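Local coordinates for protein YghZ aldo-keto reductase (Escherichia coli, PDB 3N6Q) that probably catalyses the NAD(P)H-dependent reduction of aldehydes and ketones to alcohols, as a TIM-barrel member of the aldo-keto reductase family, at residues 146-158 with 174-187. Numbering follows the deposited sequence.
Sequences MEETASALAHAVQ and RTQKMVELLREWKI
Trp185 lays one face of its indole over Ala154, whose CB sits 3.6 Å from the centroid of the five-membered ring, a CH-pi contact. Chi1 of -66° sets CG anti to the carbonyl carbon and aims the ring at helix 146-158. Its NE1 donates to a water that in turn donates to Glu147 O, while Gln158 crosses the indole at about a right angle, Gln158 NE2 3.1 Å from Trp185 CE3; a second water joins Gln158 NE2 to Trp185 O. An alanine in place of Trp185 would probably take the ring face away from Ala154 and leave the water on Glu147 O without its NE1 partner. At the other end Met146 is a knob among Arg174, Lys177, Met178 and Leu181, its chain bending at chi3 (-88°) to bring CE within 3.6 Å of Lys177 CG. Between these ends Ala150 CB meets Leu181 CB at 3.7 Å. Past helix 174-183, ended by a Schellman motif with Lys186 as C-prime residue, Ile187 CD1 lies 3.6 Å from Ala154 CA. No direct hydrogen bond spans the contact. Helices 146-158 and 174-183, crossing at -51°, flank strand 162-168, which Leu153, Val157 and Ile187 touch through Val165: neighbouring outer helices of a TIM barrel.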
ATOM      1  N   MET B 146       5.101  14.932  17.243  1.00 14.58           N
ATOM      2  CA  MET B 146       5.969  14.485  16.159  1.00 14.89           C
ATOM      3  C   MET B 146       5.603  13.109  15.659  1.00 15.22           C
ATOM      4  O   MET B 146       5.945  12.720  14.527  1.00 16.28           O
ATOM      5  CB  MET B 146       7.449  14.545  16.641  1.00 16.27           C
ATOM      6  CG  MET B 146       7.934  15.980  16.800  1.00 15.89           C
ATOM      7  SD  MET B 146       9.760  15.897  17.124  1.00 24.93           S
ATOM      8  CE  MET B 146       9.660  15.741  18.895  1.00 23.37           C
ATOM      9  N   GLU B 147       4.831  12.347  16.433  1.00 13.81           N
ATOM     10  CA  GLU B 147       4.414  11.058  15.915  1.00 13.85           C
ATOM     11  C   GLU B 147       3.489  11.269  14.645  1.00 12.73           C
ATOM     12  O   GLU B 147       3.490  10.464  13.693  1.00 13.21           O
ATOM     13  CB  GLU B 147       3.565  10.357  16.950  1.00 18.07           C
ATOM     14  CG  GLU B 147       4.377   9.807  18.132  1.00 22.36           C
ATOM     15  CD  GLU B 147       4.747  10.859  19.221  1.00 33.05           C
ATOM     16  OE1 GLU B 147       4.314  12.053  19.238  1.00 26.94           O
ATOM     17  OE2 GLU B 147       5.536  10.435  20.102  1.00 36.14           O
ATOM     18  N   GLU B 148       2.672  12.291  14.724  1.00 14.46           N
ATOM     19  CA  GLU B 148       1.757  12.621  13.585  1.00 14.63           C
ATOM     20  C   GLU B 148       2.572  13.083  12.368  1.00 15.87           C
ATOM     21  O   GLU B 148       2.353  12.630  11.251  1.00 13.42           O
ATOM     22  CB  GLU B 148       0.750  13.692  14.006  1.00 12.38           C
ATOM     23  CG  GLU B 148      -0.205  14.077  12.779  1.00 12.42           C
ATOM     24  CD  GLU B 148      -1.391  14.956  13.191  1.00 18.03           C
ATOM     25  OE1 GLU B 148      -1.737  14.998  14.389  1.00 18.66           O
ATOM     26  OE2 GLU B 148      -1.943  15.662  12.321  1.00 16.23           O
ATOM     27  N   THR B 149       3.493  14.030  12.582  1.00 12.28           N
ATOM     28  CA  THR B 149       4.349  14.488  11.503  1.00 14.85           C
ATOM     29  C   THR B 149       5.144  13.308  10.918  1.00 14.82           C
ATOM     30  O   THR B 149       5.191  13.144   9.681  1.00 12.74           O
ATOM     31  CB  THR B 149       5.274  15.583  12.021  1.00 14.82           C
ATOM     32  OG1 THR B 149       4.474  16.654  12.553  1.00 17.47           O
ATOM     33  CG2 THR B 149       6.161  16.135  10.896  1.00 17.79           C
ATOM     34  N   ALA B 150       5.746  12.459  11.789  1.00 14.62           N
ATOM     35  CA  ALA B 150       6.507  11.288  11.286  1.00 17.49           C
ATOM     36  C   ALA B 150       5.679  10.341  10.477  1.00 16.62           C
ATOM     37  O   ALA B 150       6.179   9.766   9.512  1.00 16.88           O
ATOM     38  CB  ALA B 150       7.238  10.528  12.441  1.00 16.36           C
ATOM     39  N   SER B 151       4.446  10.064  10.945  1.00 15.89           N
ATOM     40  CA  SER B 151       3.525   9.149  10.263  0.50 14.41           C
ATOM     41  C   SER B 151       3.188   9.699   8.893  1.00 16.26           C
ATOM     42  O   SER B 151       3.089   8.949   7.914  1.00 14.78           O
ATOM     43  CB  SER B 151       2.182   8.988  11.014  0.50 14.92           C
ATOM     44  OG  SER B 151       1.355   8.052  10.309  0.50 10.63           O
ATOM     45  N   ALA B 152       2.994  11.009   8.849  1.00 13.31           N
ATOM     46  CA  ALA B 152       2.744  11.674   7.520  1.00 14.23           C
ATOM     47  C   ALA B 152       3.930  11.454   6.545  1.00 13.55           C
ATOM     48  O   ALA B 152       3.748  11.089   5.376  1.00 12.24           O
ATOM     49  CB  ALA B 152       2.462  13.164   7.696  1.00 12.63           C
ATOM     50  N   LEU B 153       5.132  11.772   6.995  1.00 13.71           N
ATOM     51  CA  LEU B 153       6.316  11.467   6.185  1.00 14.19           C
ATOM     52  C   LEU B 153       6.347   9.983   5.799  1.00 14.42           C
ATOM     53  O   LEU B 153       6.650   9.677   4.626  1.00 13.77           O
ATOM     54  CB  LEU B 153       7.615  11.846   6.952  1.00 13.30           C
ATOM     55  CG  LEU B 153       7.703  13.309   7.299  1.00 14.56           C
ATOM     56  CD1 LEU B 153       9.027  13.519   8.176  1.00 15.03           C
ATOM     57  CD2 LEU B 153       7.746  14.185   6.039  1.00 13.61           C
ATOM     58  N   ALA B 154       6.037   9.062   6.732  1.00 14.66           N
ATOM     59  CA  ALA B 154       6.060   7.638   6.407  1.00 15.79           C
ATOM     60  C   ALA B 154       5.054   7.278   5.320  1.00 15.59           C
ATOM     61  O   ALA B 154       5.338   6.472   4.454  1.00 15.61           O
ATOM     62  CB  ALA B 154       5.841   6.765   7.627  1.00 15.30           C
ATOM     63  N   HIS B 155       3.865   7.867   5.418  1.00 14.63           N
ATOM     64  CA  HIS B 155       2.861   7.647   4.401  1.00 16.09           C
ATOM     65  C   HIS B 155       3.324   8.146   3.021  1.00 13.71           C
ATOM     66  O   HIS B 155       3.076   7.485   2.005  1.00 15.03           O
ATOM     67  CB  HIS B 155       1.551   8.329   4.823  1.00 15.26           C
ATOM     68  CG  HIS B 155       0.411   8.022   3.897  1.00 17.21           C
ATOM     69  ND1 HIS B 155      -0.314   6.843   3.988  1.00 19.26           N
ATOM     70  CD2 HIS B 155      -0.017   8.644   2.781  1.00 19.94           C
ATOM     71  CE1 HIS B 155      -1.209   6.817   3.018  1.00 20.51           C
ATOM     72  NE2 HIS B 155      -1.079   7.919   2.300  1.00 21.18           N
ATOM     73  N   ALA B 156       4.033   9.279   2.979  1.00 13.78           N
ATOM     74  CA  ALA B 156       4.556   9.796   1.697  1.00 14.48           C
ATOM     75  C   ALA B 156       5.471   8.754   1.077  1.00 13.92           C
ATOM     76  O   ALA B 156       5.468   8.490  -0.139  1.00 12.44           O
ATOM     77  CB  ALA B 156       5.338  11.143   1.941  1.00 14.13           C
ATOM     78  N   VAL B 157       6.303   8.150   1.911  1.00 14.22           N
ATOM     79  CA  VAL B 157       7.221   7.104   1.386  1.00 14.27           C
ATOM     80  C   VAL B 157       6.483   5.820   1.006  1.00 14.38           C
ATOM     81  O   VAL B 157       6.658   5.274  -0.106  1.00 15.73           O
ATOM     82  CB  VAL B 157       8.364   6.791   2.446  1.00 13.22           C
ATOM     83  CG1 VAL B 157       9.320   5.628   1.915  1.00 15.94           C
ATOM     84  CG2 VAL B 157       9.173   8.061   2.671  1.00 13.57           C
ATOM     85  N   GLN B 158       5.568   5.365   1.866  1.00 15.20           N
ATOM     86  CA  GLN B 158       4.927   4.071   1.585  1.00 16.79           C
ATOM     87  C   GLN B 158       4.055   4.211   0.364  1.00 17.40           C
ATOM     88  O   GLN B 158       3.948   3.274  -0.409  1.00 17.30           O
ATOM     89  CB  GLN B 158       4.026   3.622   2.757  1.00 18.03           C
ATOM     90  CG  GLN B 158       4.850   3.185   3.988  1.00 23.22           C
ATOM     91  CD  GLN B 158       4.073   3.230   5.298  1.00 37.06           C
ATOM     92  OE1 GLN B 158       2.969   3.780   5.376  1.00 38.34           O
ATOM     93  NE2 GLN B 158       4.698   2.725   6.359  1.00 38.39           N
ATOM     94  N   ARG B 174      14.838  17.078  19.097  1.00 19.31           N
ATOM     95  CA  ARG B 174      13.724  16.790  18.148  1.00 17.93           C
ATOM     96  C   ARG B 174      14.172  15.919  16.939  1.00 18.36           C
ATOM     97  O   ARG B 174      13.467  14.981  16.528  1.00 17.78           O
ATOM     98  CB  ARG B 174      13.052  18.059  17.694  1.00 17.57           C
ATOM     99  CG  ARG B 174      12.206  18.695  18.805  1.00 18.60           C
ATOM    100  CD  ARG B 174      11.577  20.017  18.366  1.00 18.58           C
ATOM    101  NE  ARG B 174      10.690  20.578  19.402  1.00 22.39           N
ATOM    102  CZ  ARG B 174       9.384  20.282  19.546  1.00 24.17           C
ATOM    103  NH1 ARG B 174       8.826  19.279  18.861  1.00 25.81           N
ATOM    104  NH2 ARG B 174       8.661  20.923  20.476  1.00 28.11           N
ATOM    105  N   THR B 175      15.368  16.201  16.404  1.00 16.45           N
ATOM    106  CA  THR B 175      15.971  15.345  15.379  1.00 15.80           C
ATOM    107  C   THR B 175      16.101  13.918  15.834  1.00 16.05           C
ATOM    108  O   THR B 175      15.705  12.952  15.154  1.00 13.67           O
ATOM    109  CB  THR B 175      17.349  15.898  14.937  1.00 15.48           C
ATOM    110  OG1 THR B 175      17.155  17.220  14.421  1.00 14.65           O
ATOM    111  CG2 THR B 175      17.982  15.001  13.877  1.00 16.29           C
ATOM    112  N   GLN B 176      16.625  13.745  17.046  1.00 17.20           N
ATOM    113  CA  GLN B 176      16.739  12.399  17.548  1.00 17.63           C
ATOM    114  C   GLN B 176      15.374  11.682  17.693  1.00 15.89           C
ATOM    115  O   GLN B 176      15.258  10.489  17.364  1.00 16.72           O
ATOM    116  CB  GLN B 176      17.510  12.398  18.888  1.00 17.86           C
ATOM    117  CG  GLN B 176      17.551  11.022  19.562  1.00 22.46           C
ATOM    118  CD  GLN B 176      18.554  10.146  18.899  1.00 21.30           C
ATOM    119  OE1 GLN B 176      19.624  10.614  18.509  1.00 26.99           O
ATOM    120  NE2 GLN B 176      18.264   8.842  18.825  1.00 26.83           N
ATOM    121  N   LYS B 177      14.373  12.413  18.173  1.00 15.07           N
ATOM    122  CA  LYS B 177      13.041  11.839  18.276  1.00 16.47           C
ATOM    123  C   LYS B 177      12.527  11.436  16.868  1.00 14.86           C
ATOM    124  O   LYS B 177      11.917  10.375  16.702  1.00 16.36           O
ATOM    125  CB  LYS B 177      12.094  12.846  18.957  1.00 15.59           C
ATOM    126  CG  LYS B 177      10.678  12.268  19.215  1.00 23.50           C
ATOM    127  CD  LYS B 177      10.761  10.903  19.913  1.00 33.75           C
ATOM    128  CE  LYS B 177       9.424  10.583  20.578  1.00 40.53           C
ATOM    129  NZ  LYS B 177       9.433   9.244  21.241  1.00 40.46           N
ATOM    130  N   MET B 178      12.707  12.312  15.883  1.00 17.19           N
ATOM    131  CA  MET B 178      12.158  11.984  14.529  1.00 15.66           C
ATOM    132  C   MET B 178      12.839  10.756  13.978  1.00 16.37           C
ATOM    133  O   MET B 178      12.242   9.927  13.291  1.00 16.06           O
ATOM    134  CB  MET B 178      12.324  13.159  13.541  1.00 15.86           C
ATOM    135  CG  MET B 178      11.564  14.435  13.931  1.00 20.65           C
ATOM    136  SD  MET B 178       9.728  14.107  13.708  1.00 24.68           S
ATOM    137  CE  MET B 178       9.899  13.310  12.084  1.00 22.18           C
ATOM    138  N   VAL B 179      14.147  10.614  14.254  1.00 14.63           N
ATOM    139  CA  VAL B 179      14.853   9.425  13.795  1.00 12.42           C
ATOM    140  C   VAL B 179      14.237   8.193  14.379  1.00 13.47           C
ATOM    141  O   VAL B 179      14.020   7.186  13.652  1.00 16.21           O
ATOM    142  CB  VAL B 179      16.377   9.458  14.208  1.00 15.56           C
ATOM    143  CG1 VAL B 179      16.996   8.077  13.984  1.00 17.47           C
ATOM    144  CG2 VAL B 179      17.078  10.531  13.412  1.00 16.31           C
ATOM    145  N   GLU B 180      13.972   8.232  15.696  1.00 15.40           N
ATOM    146  CA  GLU B 180      13.414   7.051  16.368  1.00 16.69           C
ATOM    147  C   GLU B 180      11.997   6.774  15.827  1.00 16.68           C
ATOM    148  O   GLU B 180      11.602   5.592  15.651  1.00 15.46           O
ATOM    149  CB  GLU B 180      13.364   7.286  17.901  1.00 17.41           C
ATOM    150  CG  GLU B 180      14.812   7.441  18.472  1.00 17.65           C
ATOM    151  CD  GLU B 180      14.914   8.016  19.913  1.00 29.29           C
ATOM    152  OE1 GLU B 180      13.907   8.511  20.482  1.00 30.84           O
ATOM    153  OE2 GLU B 180      16.064   8.092  20.434  1.00 30.99           O
ATOM    154  N   LEU B 181      11.224   7.847  15.657  1.00 14.84           N
ATOM    155  CA  LEU B 181       9.823   7.695  15.179  1.00 16.40           C
ATOM    156  C   LEU B 181       9.781   7.111  13.772  1.00 16.33           C
ATOM    157  O   LEU B 181       9.098   6.099  13.524  1.00 15.87           O
ATOM    158  CB  LEU B 181       9.046   9.020  15.272  1.00 16.66           C
ATOM    159  CG  LEU B 181       8.688   9.459  16.701  1.00 18.78           C
ATOM    160  CD1 LEU B 181       8.103  10.854  16.624  1.00 16.85           C
ATOM    161  CD2 LEU B 181       7.734   8.434  17.433  1.00 19.43           C
ATOM    162  N   LEU B 182      10.624   7.620  12.882  1.00 15.05           N
ATOM    163  CA  LEU B 182      10.625   7.071  11.549  1.00 17.58           C
ATOM    164  C   LEU B 182      11.168   5.644  11.568  1.00 18.45           C
ATOM    165  O   LEU B 182      10.776   4.827  10.742  1.00 16.39           O
ATOM    166  CB  LEU B 182      11.450   7.953  10.622  1.00 15.13           C
ATOM    167  CG  LEU B 182      10.838   9.318  10.323  1.00 19.67           C
ATOM    168  CD1 LEU B 182      11.945  10.232   9.764  1.00 18.39           C
ATOM    169  CD2 LEU B 182       9.676   9.156   9.302  1.00 17.69           C
ATOM    170  N   ARG B 183      12.118   5.339  12.472  1.00 18.16           N
ATOM    171  CA  ARG B 183      12.605   3.947  12.526  1.00 18.68           C
ATOM    172  C   ARG B 183      11.486   2.952  12.891  1.00 18.90           C
ATOM    173  O   ARG B 183      11.518   1.782  12.476  1.00 17.93           O
ATOM    174  CB  ARG B 183      13.760   3.823  13.540  1.00 20.62           C
ATOM    175  CG  ARG B 183      14.193   2.377  13.797  1.00 27.14           C
ATOM    176  CD  ARG B 183      15.325   2.444  14.823  1.00 41.33           C
ATOM    177  NE  ARG B 183      16.447   3.170  14.223  1.00 48.60           N
ATOM    178  CZ  ARG B 183      17.077   4.223  14.742  1.00 48.95           C
ATOM    179  NH1 ARG B 183      16.739   4.718  15.948  1.00 44.72           N
ATOM    180  NH2 ARG B 183      18.064   4.774  14.023  1.00 41.74           N
ATOM    181  N   GLU B 184      10.429   3.414  13.577  1.00 19.13           N
ATOM    182  CA  GLU B 184       9.315   2.480  13.850  1.00 19.67           C
ATOM    183  C   GLU B 184       8.617   2.039  12.571  1.00 20.33           C
ATOM    184  O   GLU B 184       7.907   1.017  12.571  1.00 20.08           O
ATOM    185  CB  GLU B 184       8.307   3.075  14.845  1.00 20.02           C
ATOM    186  CG  GLU B 184       8.940   3.415  16.215  1.00 24.66           C
ATOM    187  CD  GLU B 184       8.008   4.216  17.129  1.00 39.04           C
ATOM    188  OE1 GLU B 184       6.836   4.452  16.738  1.00 44.91           O
ATOM    189  OE2 GLU B 184       8.450   4.637  18.232  1.00 44.74           O
ATOM    190  N   TRP B 185       8.744   2.866  11.511  1.00 20.04           N
ATOM    191  CA  TRP B 185       8.188   2.572  10.180  1.00 19.48           C
ATOM    192  C   TRP B 185       9.241   1.956   9.257  1.00 20.59           C
ATOM    193  O   TRP B 185       8.997   1.740   8.059  1.00 20.23           O
ATOM    194  CB  TRP B 185       7.703   3.888   9.569  1.00 20.88           C
ATOM    195  CG  TRP B 185       6.529   4.528  10.282  1.00 18.89           C
ATOM    196  CD1 TRP B 185       6.540   5.643  11.072  1.00 20.81           C
ATOM    197  CD2 TRP B 185       5.159   4.157  10.126  1.00 19.48           C
ATOM    198  NE1 TRP B 185       5.262   5.929  11.495  1.00 20.80           N
ATOM    199  CE2 TRP B 185       4.398   5.028  10.909  1.00 18.48           C
ATOM    200  CE3 TRP B 185       4.528   3.121   9.445  1.00 21.93           C
ATOM    201  CZ2 TRP B 185       3.009   4.943  10.983  1.00 23.10           C
ATOM    202  CZ3 TRP B 185       3.136   2.994   9.561  1.00 29.18           C
ATOM    203  CH2 TRP B 185       2.402   3.894  10.328  1.00 24.09           C
ATOM    204  N   LYS B 186      10.392   1.617   9.843  1.00 18.15           N
ATOM    205  CA  LYS B 186      11.550   1.141   9.107  1.00 20.25           C
ATOM    206  C   LYS B 186      12.004   2.110   8.014  1.00 20.48           C
ATOM    207  O   LYS B 186      12.405   1.686   6.913  1.00 21.05           O
ATOM    208  CB  LYS B 186      11.285  -0.251   8.533  1.00 22.10           C
ATOM    209  CG  LYS B 186      11.040  -1.322   9.659  1.00 26.12           C
ATOM    210  CD  LYS B 186      10.632  -2.707   9.068  1.00 34.13           C
ATOM    211  CE  LYS B 186      11.833  -3.367   8.440  1.00 38.22           C
ATOM    212  NZ  LYS B 186      12.964  -3.451   9.411  1.00 35.94           N
ATOM    213  N   ILE B 187      11.957   3.405   8.316  1.00 19.03           N
ATOM    214  CA  ILE B 187      12.418   4.405   7.380  1.00 18.46           C
ATOM    215  C   ILE B 187      13.546   5.193   8.072  1.00 20.13           C
ATOM    216  O   ILE B 187      13.360   5.668   9.198  1.00 17.77           O
ATOM    217  CB  ILE B 187      11.244   5.375   7.064  1.00 17.68           C
ATOM    218  CG1 ILE B 187      10.183   4.595   6.269  1.00 18.04           C
ATOM    219  CG2 ILE B 187      11.768   6.627   6.275  1.00 17.71           C
ATOM    220  CD1 ILE B 187       8.903   5.394   6.113  1.00 19.64           C
TER
HETATM  221  O   HOH W   1       4.390   7.726  13.902  1.00 30.80           O
HETATM  222  O   HOH W   2       6.575   8.144  20.729  1.00 41.06           O
HETATM  223  O   HOH W   3       7.350   1.707   5.989  1.00 30.27           O